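L-asparaginase 1 (Escherichia coli, PDB 6NXC) catalyses the hydrolysis of L-asparagine to L-aspartate and ammonium, as a homotetrameric cytoplasmic enzyme under allosteric control by its own substrate. Local coordinates at residues A118-F123 / R177-T181; S122-E126 / L350-L354. The protein carries 1 engineered substitution. All coordinates share one frame; numbering follows the deposited sequence.

Contact 1: residues A118-F123 / R177-T181; sequences ASALSF and RGNRT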
# COMPACT_ATOMS: atom_id res chain seq x y z
N ALA B 118 -4.33 24.34 5.80
CA ALA B 118 -3.28 23.88 6.69
C ALA B 118 -1.97 24.43 6.19
O ALA B 118 -1.09 24.83 7.02
CB ALA B 118 -3.30 22.37 6.75
N SER B 119 -1.73 24.36 4.92
CA SER B 119 -0.47 24.87 4.31
C SER B 119 -0.36 26.39 4.57
O SER B 119 0.71 26.86 5.06
CB SER B 119 -0.47 24.58 2.81
OG SER B 119 -0.44 23.16 2.63
N ALA B 120 -1.39 27.15 4.34
CA ALA B 120 -1.31 28.62 4.59
C ALA B 120 -1.00 28.92 6.04
O ALA B 120 -0.11 29.79 6.29
CB ALA B 120 -2.55 29.28 4.15
N LEU B 121 -1.70 28.29 6.96
CA LEU B 121 -1.50 28.59 8.39
C LEU B 121 -0.05 28.31 8.75
O LEU B 121 0.52 29.01 9.61
CB LEU B 121 -2.47 27.81 9.29
CG LEU B 121 -3.91 28.23 9.11
CD1 LEU B 121 -4.78 27.31 9.93
CD2 LEU B 121 -4.12 29.71 9.53
N SER B 122 0.58 27.27 8.18
CA SER B 122 1.95 26.91 8.49
C SER B 122 2.93 28.08 8.26
O SER B 122 3.85 28.28 9.04
CB SER B 122 2.47 25.66 7.80
OG SER B 122 2.75 25.85 6.44
N PHE B 123 2.82 28.77 7.15
CA PHE B 123 3.65 29.95 6.81
C PHE B 123 3.25 31.17 7.59
O PHE B 123 4.17 31.87 8.01
CB PHE B 123 3.52 30.22 5.30
CG PHE B 123 4.00 29.05 4.51
CD1 PHE B 123 5.33 28.72 4.50
CD2 PHE B 123 3.14 28.30 3.72
CE1 PHE B 123 5.79 27.64 3.77
CE2 PHE B 123 3.59 27.25 2.97
CZ PHE B 123 4.91 26.90 3.02
N ARG B 177 1.93 16.38 8.54
CA ARG B 177 2.39 17.78 8.45
C ARG B 177 1.49 18.52 7.47
O ARG B 177 1.33 18.09 6.34
CB ARG B 177 3.84 17.81 8.03
CG ARG B 177 4.35 19.23 7.93
CD ARG B 177 5.86 19.39 7.68
NE ARG B 177 6.57 18.98 8.93
CZ ARG B 177 7.78 18.48 8.99
NH1 ARG B 177 8.51 18.40 7.90
NH2 ARG B 177 8.26 18.08 10.17
N GLY B 178 0.86 19.60 7.89
CA GLY B 178 -0.13 20.34 7.05
C GLY B 178 0.38 20.70 5.69
O GLY B 178 -0.41 20.47 4.72
N ASN B 179 1.60 21.26 5.62
CA ASN B 179 2.15 21.80 4.36
C ASN B 179 2.72 20.68 3.52
O ASN B 179 3.42 21.03 2.51
CB ASN B 179 3.09 22.96 4.58
CG ASN B 179 4.24 22.60 5.50
OD1 ASN B 179 4.72 21.43 5.45
ND2 ASN B 179 4.87 23.64 6.08
N ARG B 180 2.51 19.39 3.90
CA ARG B 180 2.87 18.27 3.03
C ARG B 180 1.66 17.51 2.51
O ARG B 180 1.86 16.53 1.84
CB ARG B 180 3.77 17.34 3.86
CG ARG B 180 5.10 17.96 4.18
CD ARG B 180 6.01 18.01 2.91
NE ARG B 180 7.39 18.14 3.32
CZ ARG B 180 8.40 17.68 2.62
NH1 ARG B 180 9.62 17.72 3.09
NH2 ARG B 180 8.18 17.12 1.44
N THR B 181 0.46 17.94 2.91
CA THR B 181 -0.76 17.17 2.61
C THR B 181 -1.43 17.59 1.31
O THR B 181 -1.26 18.76 0.82
CB THR B 181 -1.85 17.26 3.65
OG1 THR B 181 -2.27 18.61 3.78
CG2 THR B 181 -1.41 16.71 4.96
O HOH W 1 0.50 20.74 1.17
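Ser-122 and Asn-179 meet because each has its side chain wedged between its own backbone N and carbonyl carbon, with chi1 75° for the serine and 57° for the asparagine. These torsions bring Asn-179 ND2 to 3.1 Å from Ser-122 OG. The amide donates this bond, and the hydroxyl lies somewhat out of the amide plane. Ser-122 OG donates to Ser-119 O of its own helix at 2.7 Å, in the carbonyl plane and on a lone pair. The hydroxyl thus accepts across the contact and donates within its own helix. Asn-179 ND2 has a second acceptor, Arg-351 O.

One turn earlier in the helix, Ser-119 OG is 3.4 Å from Asn-179 CA. Its hydroxyl bonds to Ala-115 O and also accepts from a water at 3.0 Å. The same water donates to Thr-181 O, so it bridges helix and loop. Ala-118 CB packs on Gly-178 CA at 3.8 Å, where the backbones run close. Within the loop, Gly-178 O accepts from both the N and the OG1 of Thr-181, which closes the short 3-10 turn after strand 174-177.

The contact joins helix 114-124 of the N-terminal domain to the segment leading to Ala-182, the engineered residue of the allosteric asparagine site. Thr-327 of helix 322-333 touches Ser-119 and Phe-123. By accepting from Asn-179 while donating to Ser-119 O, Ser-122 OG fixes the position of the amide in a buried setting. The side chain of Ser-119 is about 8 Å from that of Ala-182.

Contact 2: residues S122-E126 / L350-L354; sequences SFMLE and LRGEL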
# COMPACT_ATOMS: atom_id res chain seq x y z
N SER B 122 0.58 27.27 8.18
CA SER B 122 1.95 26.91 8.49
C SER B 122 2.93 28.08 8.26
O SER B 122 3.85 28.28 9.04
CB SER B 122 2.47 25.66 7.80
OG SER B 122 2.75 25.85 6.44
N PHE B 123 2.82 28.77 7.15
CA PHE B 123 3.65 29.95 6.81
C PHE B 123 3.25 31.17 7.59
O PHE B 123 4.17 31.87 8.01
CB PHE B 123 3.52 30.22 5.30
CG PHE B 123 4.00 29.05 4.51
CD1 PHE B 123 5.33 28.72 4.50
CD2 PHE B 123 3.14 28.30 3.72
CE1 PHE B 123 5.79 27.64 3.77
CE2 PHE B 123 3.59 27.25 2.97
CZ PHE B 123 4.91 26.90 3.02
N MET B 124 1.97 31.32 7.94
CA MET B 124 1.48 32.59 8.56
C MET B 124 1.88 32.59 10.06
O MET B 124 2.17 33.67 10.60
CB MET B 124 -0.05 32.69 8.44
CG MET B 124 -0.45 32.92 7.04
SD MET B 124 -2.22 32.77 6.91
CE MET B 124 -2.52 34.43 7.48
N LEU B 125 1.85 31.43 10.73
CA LEU B 125 1.95 31.38 12.21
C LEU B 125 3.45 31.22 12.57
O LEU B 125 3.95 30.08 12.74
CB LEU B 125 1.12 30.22 12.78
CG LEU B 125 -0.36 30.24 12.48
CD1 LEU B 125 -1.14 29.12 13.16
CD2 LEU B 125 -0.95 31.52 12.94
N GLU B 126 4.14 32.29 12.90
CA GLU B 126 5.59 32.20 13.29
C GLU B 126 5.66 32.15 14.82
O GLU B 126 4.76 32.73 15.47
CB GLU B 126 6.31 33.46 12.74
CG GLU B 126 7.69 33.71 13.37
CD GLU B 126 8.42 35.00 12.97
OE1 GLU B 126 9.66 35.08 13.20
OE2 GLU B 126 7.75 35.92 12.46
N LEU B 350 11.21 26.51 4.68
CA LEU B 350 10.81 27.55 5.68
C LEU B 350 10.08 26.92 6.87
O LEU B 350 10.23 27.45 8.00
CB LEU B 350 9.94 28.60 4.98
CG LEU B 350 10.59 29.38 3.85
CD1 LEU B 350 9.68 30.52 3.40
CD2 LEU B 350 11.95 29.95 4.27
N ARG B 351 9.31 25.84 6.67
CA ARG B 351 8.30 25.32 7.60
C ARG B 351 8.14 23.81 7.50
O ARG B 351 7.21 23.31 8.10
CB ARG B 351 6.93 25.97 7.37
CG ARG B 351 6.92 27.47 7.61
CD ARG B 351 6.92 27.86 9.11
NE ARG B 351 6.51 29.26 9.18
CZ ARG B 351 7.31 30.31 8.99
NH1 ARG B 351 8.61 30.15 8.85
NH2 ARG B 351 6.82 31.54 8.93
N GLY B 352 9.09 23.11 6.86
CA GLY B 352 8.96 21.66 6.72
C GLY B 352 8.27 21.22 5.45
O GLY B 352 8.05 20.03 5.34
N GLU B 353 8.07 22.14 4.53
CA GLU B 353 7.30 21.92 3.28
C GLU B 353 8.12 21.28 2.19
O GLU B 353 7.53 20.74 1.23
CB GLU B 353 6.69 23.19 2.70
CG GLU B 353 7.66 24.14 2.10
CD GLU B 353 8.40 25.01 3.11
OE1 GLU B 353 9.15 25.91 2.58
OE2 GLU B 353 8.25 24.83 4.36
N LEU B 354 9.42 21.28 2.32
CA LEU B 354 10.25 20.75 1.25
C LEU B 354 11.53 20.12 1.84
O LEU B 354 11.92 20.46 3.00
CB LEU B 354 10.49 21.84 0.21
CG LEU B 354 11.56 22.90 0.32
CD1 LEU B 354 13.04 22.36 0.33
CD2 LEU B 354 11.50 23.76 -0.93
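Arg-351 NH2 donates to Phe-123 O at 2.8 Å, with an N-H...O angle of 143°. NE makes a weak second bond to Ser-122 O, the preceding carbonyl near the end of helix 114-124, although that oxygen lies at the guanidinium edge, in its plane. A bend at chi2 (-76°) lays the arginine chain along the end of the helix, past these two carbonyls. NH1 reaches back to its neighbour's carbonyl, Leu-350 O, at 3.3 Å from above the carbonyl plane. The guanidinium thus has a partner for each nitrogen.

The helix gives way here to strand 125-126, which pairs with strand 223-224. The charged group sits at the helix C terminus, where its positive charge would probably interact favourably with the carbonyl end of the helix dipole. Segment 350-354 follows helix 339-346, so the contact ties the tail of the chain to the N-terminal domain.

The Phe-123 ring packs against both Arg-351 and Glu-353. Its CD1 is 3.7 Å from Arg-351 CG. The carboxylate carbon of Glu-353 meets the ring edge, 3.8 Å from CE1, with the two planes 75° apart. Both carboxylate oxygens are occupied within the tail: OE1 accepts from Leu-350 N at 3.0 Å and OE2 from Arg-351 N at 2.7 Å. Lys-328 of helix 322-333 adds a salt bridge to OE1.

Overall arrangement
After strands 25-32, 68-78 and 104-108 the chain enters helix 114-124, where both contacts begin. It then runs through 53 intervening residues, and contact 1 closes this loop at 177-181, just after strand 174-177. Contact 2 closes a far longer one of 223 residues, when the chain returns at 350-354 past helix 339-346. Ser-122 and Phe-123 belong to both. The two loops share their start, and apart from those few residues the shorter span lies within the longer. The two returning segments also meet: Gly-352 O lies 2.8 Å from Arg-180 NE and 3.1 Å from Arg-177 NH1, both probable hydrogen bonds. Helix, post-strand turn and C-terminal tail form one three-way junction.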